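Local coordinates for dihydrodipicolinate synthase (Agrobacterium tumefaciens, PDB 3B4U), which probably catalyses the condensation of pyruvate with aspartate semialdehyde in lysine biosynthesis, at residues 93-98 / 132-137; 74-79 / 99-104. One frame throughout, in Å; residues are numbered along the deposited sequence.

Contact 1: residues 93-98 / 132-137; sequences EALNAG and DARDIL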
ATOM      1  N   GLU B  93      -4.677  18.895   0.023  1.00  7.77           N
ATOM      2  CA  GLU B  93      -4.111  19.624   1.156  1.00  8.29           C
ATOM      3  C   GLU B  93      -2.772  20.250   0.791  1.00  7.98           C
ATOM      4  O   GLU B  93      -2.546  21.386   1.052  1.00  7.97           O
ATOM      5  CB  GLU B  93      -3.888  18.693   2.337  1.00  8.75           C
ATOM      6  CG  GLU B  93      -5.123  18.281   3.040  1.00 14.09           C
ATOM      7  CD  GLU B  93      -4.852  17.169   4.033  1.00 15.52           C
ATOM      8  OE1 GLU B  93      -3.777  17.218   4.618  1.00 14.82           O
ATOM      9  OE2 GLU B  93      -5.718  16.335   4.218  1.00 16.87           O
ATOM     10  N   ALA B  94      -1.900  19.487   0.138  1.00  7.52           N
ATOM     11  CA  ALA B  94      -0.589  20.000  -0.247  1.00  7.37           C
ATOM     12  C   ALA B  94      -0.713  21.076  -1.311  1.00  7.39           C
ATOM     13  O   ALA B  94      -0.040  22.117  -1.249  1.00  7.91           O
ATOM     14  CB  ALA B  94       0.335  18.863  -0.680  1.00  7.89           C
ATOM     15  N   LEU B  95      -1.580  20.866  -2.296  1.00  6.84           N
ATOM     16  CA  LEU B  95      -1.753  21.861  -3.351  1.00  7.30           C
ATOM     17  C   LEU B  95      -2.329  23.159  -2.802  1.00  7.98           C
ATOM     18  O   LEU B  95      -1.896  24.234  -3.193  1.00  7.97           O
ATOM     19  CB  LEU B  95      -2.649  21.325  -4.462  1.00  8.22           C
ATOM     20  CG  LEU B  95      -2.047  20.195  -5.325  1.00  8.27           C
ATOM     21  CD1 LEU B  95      -3.091  19.674  -6.289  1.00  9.66           C
ATOM     22  CD2 LEU B  95      -0.755  20.632  -6.048  1.00  7.86           C
ATOM     23  N   ASN B  96      -3.266  23.064  -1.860  1.00  7.92           N
ATOM     24  CA  ASN B  96      -3.865  24.250  -1.241  0.50  8.90           C
ATOM     25  C   ASN B  96      -2.835  25.012  -0.438  1.00  9.42           C
ATOM     26  O   ASN B  96      -2.892  26.242  -0.335  1.00 10.67           O
ATOM     27  CB  ASN B  96      -5.029  23.840  -0.328  0.50  8.81           C
ATOM     28  CG  ASN B  96      -5.573  25.009   0.475  0.50  8.59           C
ATOM     29  OD1 ASN B  96      -5.394  25.085   1.688  0.50 10.35           O
ATOM     30  ND2 ASN B  96      -6.215  25.926  -0.214  0.50  8.03           N
ATOM     31  N   ALA B  97      -1.887  24.310   0.153  1.00  9.46           N
ATOM     32  CA  ALA B  97      -0.782  24.910   0.892  1.00  9.88           C
ATOM     33  C   ALA B  97       0.264  25.549  -0.012  1.00 10.10           C
ATOM     34  O   ALA B  97       1.156  26.251   0.468  1.00 11.85           O
ATOM     35  CB  ALA B  97      -0.122  23.889   1.792  1.00 10.90           C
ATOM     36  N   GLY B  98       0.179  25.315  -1.313  1.00  8.94           N
ATOM     37  CA  GLY B  98       1.093  25.917  -2.269  1.00  8.84           C
ATOM     38  C   GLY B  98       2.241  25.017  -2.730  1.00  8.44           C
ATOM     39  O   GLY B  98       3.163  25.508  -3.354  1.00  8.27           O
ATOM     40  N   ASP B 132      -8.976  22.827  -8.394  1.00 14.27           N
ATOM     41  CA  ASP B 132      -7.632  23.198  -7.993  1.00 15.19           C
ATOM     42  C   ASP B 132      -6.518  22.203  -8.368  1.00 13.40           C
ATOM     43  O   ASP B 132      -5.352  22.468  -8.134  1.00 13.29           O
ATOM     44  CB  ASP B 132      -7.612  23.355  -6.463  1.00 17.60           C
ATOM     45  CG  ASP B 132      -8.535  24.465  -5.948  1.00 21.86           C
ATOM     46  OD1 ASP B 132      -8.739  25.485  -6.653  1.00 25.42           O
ATOM     47  OD2 ASP B 132      -9.034  24.304  -4.809  1.00 26.89           O
ATOM     48  N   ALA B 133      -6.858  21.042  -8.897  1.00 10.61           N
ATOM     49  CA  ALA B 133      -5.858  20.047  -9.270  1.00  9.61           C
ATOM     50  C   ALA B 133      -4.876  20.662 -10.232  1.00  8.99           C
ATOM     51  O   ALA B 133      -5.262  21.342 -11.196  1.00 10.20           O
ATOM     52  CB  ALA B 133      -6.561  18.860  -9.898  1.00  9.57           C
ATOM     53  N   ARG B 134      -3.593  20.388 -10.007  1.00  8.33           N
ATOM     54  CA  ARG B 134      -2.518  20.932 -10.839  1.00  7.74           C
ATOM     55  C   ARG B 134      -1.261  20.141 -10.484  1.00  7.09           C
ATOM     56  O   ARG B 134      -1.172  19.596  -9.388  1.00  7.16           O
ATOM     57  CB  ARG B 134      -2.261  22.425 -10.554  1.00  8.03           C
ATOM     58  CG  ARG B 134      -1.936  22.703  -9.097  1.00  8.25           C
ATOM     59  CD  ARG B 134      -1.598  24.167  -8.812  1.00  8.10           C
ATOM     60  NE  ARG B 134      -1.285  24.376  -7.405  1.00  8.07           N
ATOM     61  CZ  ARG B 134      -0.109  24.128  -6.826  1.00  7.64           C
ATOM     62  NH1 ARG B 134       0.928  23.683  -7.530  1.00  7.80           N
ATOM     63  NH2 ARG B 134      -0.010  24.241  -5.521  1.00  7.76           N
ATOM     64  N   ASP B 135      -0.291  20.123 -11.390  1.00  7.24           N
ATOM     65  CA  ASP B 135       1.109  19.868 -11.006  1.00  6.78           C
ATOM     66  C   ASP B 135       1.333  18.508 -10.400  1.00  6.63           C
ATOM     67  O   ASP B 135       2.143  18.347  -9.496  1.00  6.86           O
ATOM     68  CB  ASP B 135       1.626  21.026 -10.144  1.00  7.16           C
ATOM     69  CG  ASP B 135       1.561  22.356 -10.887  1.00  8.52           C
ATOM     70  OD1 ASP B 135       1.781  22.335 -12.113  1.00 11.27           O
ATOM     71  OD2 ASP B 135       1.309  23.394 -10.258  1.00  8.74           O
ATOM     72  N   ILE B 136       0.651  17.512 -10.946  1.00  6.48           N
ATOM     73  CA  ILE B 136       0.815  16.128 -10.522  1.00  6.53           C
ATOM     74  C   ILE B 136       1.898  15.457 -11.361  1.00  6.38           C
ATOM     75  O   ILE B 136       1.814  15.444 -12.602  1.00  6.44           O
ATOM     76  CB  ILE B 136      -0.483  15.333 -10.700  1.00  6.97           C
ATOM     77  CG1 ILE B 136      -1.687  16.020 -10.049  1.00  8.92           C
ATOM     78  CG2 ILE B 136      -0.315  13.922 -10.179  1.00  8.19           C
ATOM     79  CD1 ILE B 136      -1.593  16.214  -8.653  1.00  9.73           C
ATOM     80  N   LEU B 137       2.886  14.914 -10.659  1.00  5.54           N
ATOM     81  CA  LEU B 137       3.926  14.086 -11.252  1.00  5.82           C
ATOM     82  C   LEU B 137       3.573  12.647 -10.950  1.00  5.75           C
ATOM     83  O   LEU B 137       3.529  12.240  -9.782  1.00  6.87           O
ATOM     84  CB  LEU B 137       5.282  14.401 -10.615  1.00  5.50           C
ATOM     85  CG  LEU B 137       5.678  15.876 -10.671  1.00  6.46           C
ATOM     86  CD1 LEU B 137       6.921  16.113  -9.796  1.00  7.69           C
ATOM     87  CD2 LEU B 137       5.899  16.345 -12.099  1.00  8.24           C
TER
HETATM   88  O   HOH W   1      -6.831  26.027  -2.839  1.00 27.86           O
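At the N-terminal rim of the TIM barrel, the end of helix 84-96 meets the turn that leads into strand 136-140, and Arg134 and Leu95 carry the join. From Arg134 CB, the first torsion (chi1 57°) sets CG in the crowded position between backbone N and carbonyl carbon, and from there the chain runs fully extended to NE, along the methyl CD2 of Leu95. Arg134 CG passes Leu95 CD2 at 3.9 Å, with NE at a similar distance. The guanidinium then lays one face on it: Leu95 CD2 stands over the centre of the group, 3.6 Å above its plane. At the tip the two terminal nitrogens divide the work. Arg134 NH2 donates to Leu95 O over 3.0 Å, in the carbonyl plane and on a lone pair, with a moderately bent N-H...O angle of 146°. Leu95 O is gripped twice, since Gly98, whose positive phi marks a Schellman motif, bonds it through its N, so the guanidinium bonds a carbonyl that the Schellman turn also uses. The other methyl, Leu95 CD1, packs on the backbone, 3.6 Å from Arg134 O. The rotation of the guanidinium is fixed from its far side by a salt bridge almost in its plane, in which Arg134 NH1 meets the anti lone pair of Asp135 OD2 at 2.8 Å.

Contact 2: residues 74-79 / 99-104; sequences RIVTGV and ARNILL
Four backbone hydrogen bonds join residues 74-79 to 99-104 as parallel neighbours, and their alternation is the evidence for the register. Ile75 O takes the first from Arg100 N, nearly along its C=O axis; Thr77 then both donates and accepts, its N to Asn101 O and its O to Leu103 N. Val79 N to Leu103 O closes the ladder at 2.8 Å, with an N-H...O angle of 162°. At Thr77 O the donor Leu103 N sits 43° out of the carbonyl plane, whereas Asn101 O and Leu103 O receive theirs in plane. Weaker CA-H...O contacts fill the gaps between rungs, the closest being Gly78 CA to Leu103 O at 3.3 Å.

Side chains extend the match on both faces. On the face bearing Thr77, Val79, Ile102 and Leu104, Val79 straddles two neighbours: CG1, anti to its backbone N, touches Leu104 CD1 alongside at 3.6 Å, while CG2 meets Ile102 CG2 obliquely, also at 3.6 Å. Thr77 OG1 lies 3.3 Å from Ile102 CD1, and this buried hydroxyl has no polar partner in the model. On the other face Val76 CG1 lies against Asn101 CB at 4.0 Å and Leu103 CB at 4.2 Å.

The strands are the two ends of a beta-alpha-beta crossover, their axes 26° apart. The connecting helix 84-96 covers the Thr77 face through Ser91 and Ala94 on Ile102, and Arg58 of helix 57-67 touches Thr77 and Val79. Strand 40-43 bonds to the other edge of 75-79, and strand 136-140 flanks 101-104, placing the pair inside the barrel wall.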
ATOM      1  N   ARG B  74       8.926  25.360  -3.058  1.00  8.23           N
ATOM      2  CA  ARG B  74      10.110  24.520  -3.001  1.00  8.52           C
ATOM      3  C   ARG B  74       9.846  23.180  -2.321  1.00  7.46           C
ATOM      4  O   ARG B  74      10.794  22.470  -2.016  1.00  7.09           O
ATOM      5  CB  ARG B  74      11.257  25.262  -2.326  1.00  9.38           C
ATOM      6  CG  ARG B  74      11.755  26.428  -3.197  1.00 10.29           C
ATOM      7  CD  ARG B  74      12.980  27.053  -2.650  1.00 13.04           C
ATOM      8  NE  ARG B  74      13.391  28.176  -3.474  1.00 14.24           N
ATOM      9  CZ  ARG B  74      13.426  29.463  -3.098  1.00 14.96           C
ATOM     10  NH1 ARG B  74      13.078  29.897  -1.867  1.00 15.91           N
ATOM     11  NH2 ARG B  74      13.847  30.335  -3.989  1.00 17.75           N
ATOM     12  N   ILE B  75       8.572  22.808  -2.170  1.00  6.67           N
ATOM     13  CA  ILE B  75       8.189  21.551  -1.541  1.00  6.46           C
ATOM     14  C   ILE B  75       7.340  20.750  -2.505  1.00  6.04           C
ATOM     15  O   ILE B  75       6.367  21.235  -3.075  1.00  6.98           O
ATOM     16  CB  ILE B  75       7.386  21.794  -0.251  1.00  6.80           C
ATOM     17  CG1 ILE B  75       8.219  22.581   0.748  1.00  7.39           C
ATOM     18  CG2 ILE B  75       6.922  20.469   0.365  1.00  8.40           C
ATOM     19  CD1 ILE B  75       7.454  23.027   1.990  1.00  9.07           C
ATOM     20  N   VAL B  76       7.721  19.492  -2.697  1.00  5.75           N
ATOM     21  CA  VAL B  76       6.936  18.475  -3.404  1.00  5.86           C
ATOM     22  C   VAL B  76       6.494  17.471  -2.350  1.00  5.46           C
ATOM     23  O   VAL B  76       7.283  17.135  -1.467  1.00  6.16           O
ATOM     24  CB  VAL B  76       7.796  17.789  -4.486  1.00  5.72           C
ATOM     25  CG1 VAL B  76       7.068  16.646  -5.176  1.00  6.64           C
ATOM     26  CG2 VAL B  76       8.296  18.826  -5.505  1.00  7.05           C
ATOM     27  N   THR B  77       5.250  16.990  -2.395  1.00  5.58           N
ATOM     28  CA  THR B  77       4.806  15.974  -1.453  1.00  5.19           C
ATOM     29  C   THR B  77       4.496  14.670  -2.149  1.00  5.15           C
ATOM     30  O   THR B  77       3.664  14.627  -3.073  1.00  5.86           O
ATOM     31  CB  THR B  77       3.588  16.439  -0.653  1.00  6.44           C
ATOM     32  OG1 THR B  77       2.512  16.738  -1.531  1.00  7.89           O
ATOM     33  CG2 THR B  77       3.897  17.670   0.151  1.00  7.80           C
ATOM     34  N   GLY B  78       5.084  13.582  -1.675  1.00  5.13           N
ATOM     35  CA  GLY B  78       4.714  12.248  -2.119  1.00  5.44           C
ATOM     36  C   GLY B  78       3.385  11.819  -1.554  1.00  4.96           C
ATOM     37  O   GLY B  78       3.080  12.091  -0.397  1.00  5.89           O
ATOM     38  N   VAL B  79       2.598  11.160  -2.386  1.00  4.99           N
ATOM     39  CA  VAL B  79       1.299  10.579  -2.028  1.00  5.10           C
ATOM     40  C   VAL B  79       1.354   9.148  -2.529  1.00  4.79           C
ATOM     41  O   VAL B  79       1.495   8.904  -3.711  1.00  5.38           O
ATOM     42  CB  VAL B  79       0.127  11.381  -2.642  1.00  5.39           C
ATOM     43  CG1 VAL B  79      -1.195  10.682  -2.371  1.00  6.75           C
ATOM     44  CG2 VAL B  79       0.086  12.803  -2.027  1.00  6.52           C
ATOM     45  N   ALA B  99       2.176  23.710  -2.483  1.00  8.07           N
ATOM     46  CA  ALA B  99       3.248  22.818  -2.895  1.00  7.55           C
ATOM     47  C   ALA B  99       3.495  22.940  -4.366  1.00  7.01           C
ATOM     48  O   ALA B  99       2.578  23.131  -5.167  1.00  7.78           O
ATOM     49  CB  ALA B  99       2.907  21.380  -2.532  1.00  8.20           C
ATOM     50  N   ARG B 100       4.758  22.792  -4.754  1.00  7.15           N
ATOM     51  CA  ARG B 100       5.139  22.855  -6.161  1.00  7.95           C
ATOM     52  C   ARG B 100       4.461  21.765  -6.978  1.00  6.58           C
ATOM     53  O   ARG B 100       4.015  21.991  -8.109  1.00  7.80           O
ATOM     54  CB  ARG B 100       6.668  22.688  -6.289  1.00  9.74           C
ATOM     55  CG  ARG B 100       7.158  23.125  -7.635  1.00 11.02           C
ATOM     56  CD  ARG B 100       8.511  22.589  -8.018  1.00 13.43           C
ATOM     57  NE  ARG B 100       9.006  23.177  -9.285  1.00 15.29           N
ATOM     58  CZ  ARG B 100       8.611  22.867 -10.521  1.00 15.92           C
ATOM     59  NH1 ARG B 100       7.725  21.938 -10.777  1.00 12.56           N
ATOM     60  NH2 ARG B 100       9.142  23.515 -11.553  1.00 17.45           N
ATOM     61  N   ASN B 101       4.428  20.562  -6.407  1.00  6.22           N
ATOM     62  CA  ASN B 101       3.926  19.394  -7.098  1.00  6.38           C
ATOM     63  C   ASN B 101       3.481  18.370  -6.079  1.00  5.87           C
ATOM     64  O   ASN B 101       3.912  18.384  -4.912  1.00  6.42           O
ATOM     65  CB  ASN B 101       5.036  18.680  -7.949  1.00  6.20           C
ATOM     66  CG  ASN B 101       5.499  19.457  -9.135  1.00  6.85           C
ATOM     67  OD1 ASN B 101       4.850  19.436 -10.217  1.00  8.20           O
ATOM     68  ND2 ASN B 101       6.600  20.116  -8.985  1.00  6.24           N
ATOM     69  N   ILE B 102       2.651  17.443  -6.553  1.00  6.35           N
ATOM     70  CA  ILE B 102       2.429  16.167  -5.908  1.00  5.52           C
ATOM     71  C   ILE B 102       3.209  15.099  -6.674  1.00  5.75           C
ATOM     72  O   ILE B 102       3.169  15.076  -7.890  1.00  6.16           O
ATOM     73  CB  ILE B 102       0.927  15.793  -5.954  1.00  6.18           C
ATOM     74  CG1 ILE B 102       0.040  16.920  -5.397  1.00  6.99           C
ATOM     75  CG2 ILE B 102       0.679  14.467  -5.197  1.00  6.75           C
ATOM     76  CD1 ILE B 102       0.374  17.350  -3.984  1.00  8.35           C
ATOM     77  N   LEU B 103       3.887  14.203  -5.957  1.00  5.03           N
ATOM     78  CA  LEU B 103       4.465  12.996  -6.538  1.00  5.13           C
ATOM     79  C   LEU B 103       3.504  11.887  -6.203  1.00  5.23           C
ATOM     80  O   LEU B 103       3.464  11.425  -5.062  1.00  5.52           O
ATOM     81  CB  LEU B 103       5.852  12.752  -5.969  1.00  5.57           C
ATOM     82  CG  LEU B 103       6.503  11.453  -6.451  1.00  5.85           C
ATOM     83  CD1 LEU B 103       6.748  11.479  -7.963  1.00  7.44           C
ATOM     84  CD2 LEU B 103       7.811  11.192  -5.694  1.00  7.57           C
ATOM     85  N   LEU B 104       2.686  11.504  -7.173  1.00  5.02           N
ATOM     86  CA  LEU B 104       1.566  10.610  -6.943  1.00  5.10           C
ATOM     87  C   LEU B 104       1.835   9.220  -7.475  1.00  5.20           C
ATOM     88  O   LEU B 104       1.918   8.989  -8.680  1.00  5.40           O
ATOM     89  CB  LEU B 104       0.310  11.183  -7.596  1.00  5.84           C
ATOM     90  CG  LEU B 104      -0.982  10.404  -7.390  1.00  6.45           C
ATOM     91  CD1 LEU B 104      -1.394  10.310  -5.922  1.00  6.83           C
ATOM     92  CD2 LEU B 104      -2.104  11.012  -8.233  1.00  7.58           C
TER

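Both contacts belong to consecutive beta-alpha units, and their centres lie 7 Å apart. Contact 2 is buried in the barrel wall, with ten of its eleven touching residues enclosed, and it is held by repetitive main-chain bonding and aliphatic packing. Contact 1, about 16 Å from the centre of the chain against 9 Å, is only partly buried and relies on a charged side chain bonding a helix-end carbonyl. Residues 99-104 of contact 2 also bond to 132-137 of contact 1: Arg134 NH2 hydrogen-bonds Ala99 O at 2.8 Å, and Leu137 N probably bonds Ile102 O at the same distance. Ala94 CB packs 3.2 Å from Thr77 OG1, bringing helix 84-96 onto the sheet.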